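Local coordinates for protein listeriolysin O (Listeria monocytogenes, PDB 4CDB) that forms oligomeric pores in cholesterol-containing host membranes, inserting after a major conformational change and so causing cytolysis, at residues 260-265 / 332-337. Sequence-based numbering, arbitrary orientation.
With NA (sodium ion), chain N.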
loop_
_atom_site.group_PDB
_atom_site.type_symbol
_atom_site.label_atom_id
_atom_site.label_comp_id
_atom_site.label_asym_id
_atom_site.label_seq_id
_atom_site.Cartn_x
_atom_site.Cartn_y
_atom_site.Cartn_z
ATOM N N TYR A 260 -17.867 11.361 -4.616
ATOM C CA TYR A 260 -18.778 10.595 -3.773
ATOM C C TYR A 260 -18.772 9.131 -4.188
ATOM O O TYR A 260 -18.683 8.816 -5.375
ATOM C CB TYR A 260 -20.205 11.143 -3.879
ATOM C CG TYR A 260 -20.383 12.555 -3.364
ATOM C CD1 TYR A 260 -20.081 13.649 -4.164
ATOM C CD2 TYR A 260 -20.877 12.794 -2.089
ATOM C CE1 TYR A 260 -20.251 14.941 -3.705
ATOM C CE2 TYR A 260 -21.052 14.084 -1.618
ATOM C CZ TYR A 260 -20.736 15.154 -2.432
ATOM O OH TYR A 260 -20.907 16.441 -1.974
ATOM N N GLY A 261 -18.875 8.238 -3.210
ATOM C CA GLY A 261 -18.930 6.819 -3.503
ATOM C C GLY A 261 -18.594 5.898 -2.348
ATOM O O GLY A 261 -18.917 6.171 -1.191
ATOM N N ARG A 262 -17.932 4.797 -2.678
ATOM C CA ARG A 262 -17.654 3.735 -1.723
ATOM C C ARG A 262 -16.153 3.490 -1.667
ATOM O O ARG A 262 -15.490 3.450 -2.704
ATOM C CB ARG A 262 -18.388 2.464 -2.161
ATOM C CG ARG A 262 -18.134 1.228 -1.317
ATOM C CD ARG A 262 -18.944 0.055 -1.857
ATOM N NE ARG A 262 -18.762 -1.161 -1.071
ATOM C CZ ARG A 262 -17.889 -2.118 -1.368
ATOM N NH1 ARG A 262 -17.115 -2.001 -2.438
ATOM N NH2 ARG A 262 -17.792 -3.192 -0.597
ATOM N N GLN A 263 -15.610 3.342 -0.463
ATOM C CA GLN A 263 -14.176 3.111 -0.319
ATOM C C GLN A 263 -13.872 1.898 0.549
ATOM O O GLN A 263 -14.448 1.728 1.624
ATOM C CB GLN A 263 -13.474 4.348 0.249
ATOM C CG GLN A 263 -11.954 4.216 0.307
ATOM C CD GLN A 263 -11.261 5.502 0.712
ATOM O OE1 GLN A 263 -10.082 5.703 0.420
ATOM N NE2 GLN A 263 -11.989 6.379 1.394
ATOM N N VAL A 264 -12.959 1.058 0.070
ATOM C CA VAL A 264 -12.534 -0.123 0.806
ATOM C C VAL A 264 -11.044 -0.037 1.109
ATOM O O VAL A 264 -10.226 0.068 0.196
ATOM C CB VAL A 264 -12.800 -1.409 0.001
ATOM C CG1 VAL A 264 -12.370 -2.628 0.795
ATOM C CG2 VAL A 264 -14.269 -1.505 -0.371
ATOM N N TYR A 265 -10.695 -0.059 2.393
ATOM C CA TYR A 265 -9.298 -0.135 2.800
ATOM C C TYR A 265 -8.956 -1.580 3.143
ATOM O O TYR A 265 -9.728 -2.259 3.822
ATOM C CB TYR A 265 -9.021 0.770 4.001
ATOM C CG TYR A 265 -8.937 2.243 3.666
ATOM C CD1 TYR A 265 -7.760 2.800 3.183
ATOM C CD2 TYR A 265 -10.030 3.080 3.850
ATOM C CE1 TYR A 265 -7.676 4.149 2.881
ATOM C CE2 TYR A 265 -9.957 4.428 3.552
ATOM C CZ TYR A 265 -8.779 4.958 3.068
ATOM O OH TYR A 265 -8.711 6.300 2.772
ATOM N N LEU A 332 -14.696 -6.978 -2.952
ATOM C CA LEU A 332 -14.311 -6.110 -4.060
ATOM C C LEU A 332 -15.316 -6.179 -5.208
ATOM O O LEU A 332 -15.362 -5.290 -6.059
ATOM C CB LEU A 332 -12.909 -6.471 -4.567
ATOM C CG LEU A 332 -11.682 -6.087 -3.725
ATOM C CD1 LEU A 332 -11.715 -4.611 -3.360
ATOM C CD2 LEU A 332 -11.543 -6.949 -2.477
ATOM N N LYS A 333 -16.117 -7.239 -5.227
ATOM C CA LYS A 333 -17.132 -7.429 -6.258
ATOM C C LYS A 333 -18.263 -6.410 -6.131
ATOM O O LYS A 333 -18.628 -5.749 -7.103
ATOM C CB LYS A 333 -17.706 -8.846 -6.175
ATOM C CG LYS A 333 -18.799 -9.144 -7.184
ATOM C CD LYS A 333 -19.645 -10.327 -6.735
ATOM C CE LYS A 333 -18.786 -11.540 -6.410
ATOM N NZ LYS A 333 -19.596 -12.673 -5.883
ATOM N N LYS A 334 -18.807 -6.289 -4.924
ATOM C CA LYS A 334 -19.953 -5.422 -4.658
ATOM C C LYS A 334 -19.615 -3.931 -4.762
ATOM O O LYS A 334 -18.525 -3.504 -4.382
ATOM C CB LYS A 334 -20.534 -5.736 -3.273
ATOM C CG LYS A 334 -21.723 -4.877 -2.857
ATOM C CD LYS A 334 -22.233 -5.261 -1.471
ATOM C CE LYS A 334 -21.182 -5.024 -0.393
ATOM N NZ LYS A 334 -20.884 -3.577 -0.196
ATOM N N GLY A 335 -20.551 -3.147 -5.287
ATOM C CA GLY A 335 -20.408 -1.703 -5.305
ATOM C C GLY A 335 -19.804 -1.136 -6.574
ATOM O O GLY A 335 -19.557 0.066 -6.663
ATOM N N ALA A 336 -19.571 -1.996 -7.560
ATOM C CA ALA A 336 -18.980 -1.566 -8.825
ATOM C C ALA A 336 -19.938 -0.694 -9.630
ATOM O O ALA A 336 -19.515 0.074 -10.494
ATOM C CB ALA A 336 -18.547 -2.770 -9.644
ATOM N N THR A 337 -21.230 -0.821 -9.343
ATOM C CA THR A 337 -22.252 -0.042 -10.037
ATOM C C THR A 337 -23.114 0.776 -9.070
ATOM O O THR A 337 -23.683 0.241 -8.118
ATOM C CB THR A 337 -23.148 -0.944 -10.915
ATOM O OG1 THR A 337 -22.378 -1.466 -12.006
ATOM C CG2 THR A 337 -24.325 -0.158 -11.468
HETATM NA NA NA N . -6.513 7.195 1.967
HETATM O O HOH W 1 -6.226 6.853 -0.568
#
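The chain turns a corner at G261, and beyond it R262, on a strand that runs on to 270, faces the type II beta turn K333-A336, with the CA atoms of R262 and G335 7.1 Å apart. R262 gives the largest share of the buried surface. Its CG lies anti to the backbone N (chi1 176°) and the chain stays extended to NE, a reach from the sheet to the turn that suits a long arginine. The carbonyl O of K334 lies over one face of the guanidinium, 2.8 Å from R262 NH1, but at too poor an angle for a hydrogen bond; NH1 bonds instead to Q215 on strand 207-222, and NH2 weakly to the O of I331. The K334 chain runs roughly perpendicular to that of R262 and curls at its last two torsions (63° and 67°), bringing NZ to 3.1 Å from R262 NH2, a close meeting of like charges. G335 fits doubly: its positive phi suits the third position of a type II turn, and its bare CA, 4.1 Å from R262 CD, lets the arginine pass close. On the far side of the strand, Y265 OH binds a sodium ion at 2.5 Å, a site shared with Q78 and F183. The contact thus lays the loop between strands 319-324 and 345-353 against one face of the bent antiparallel sheet of the cholesterol-dependent cytolysin fold.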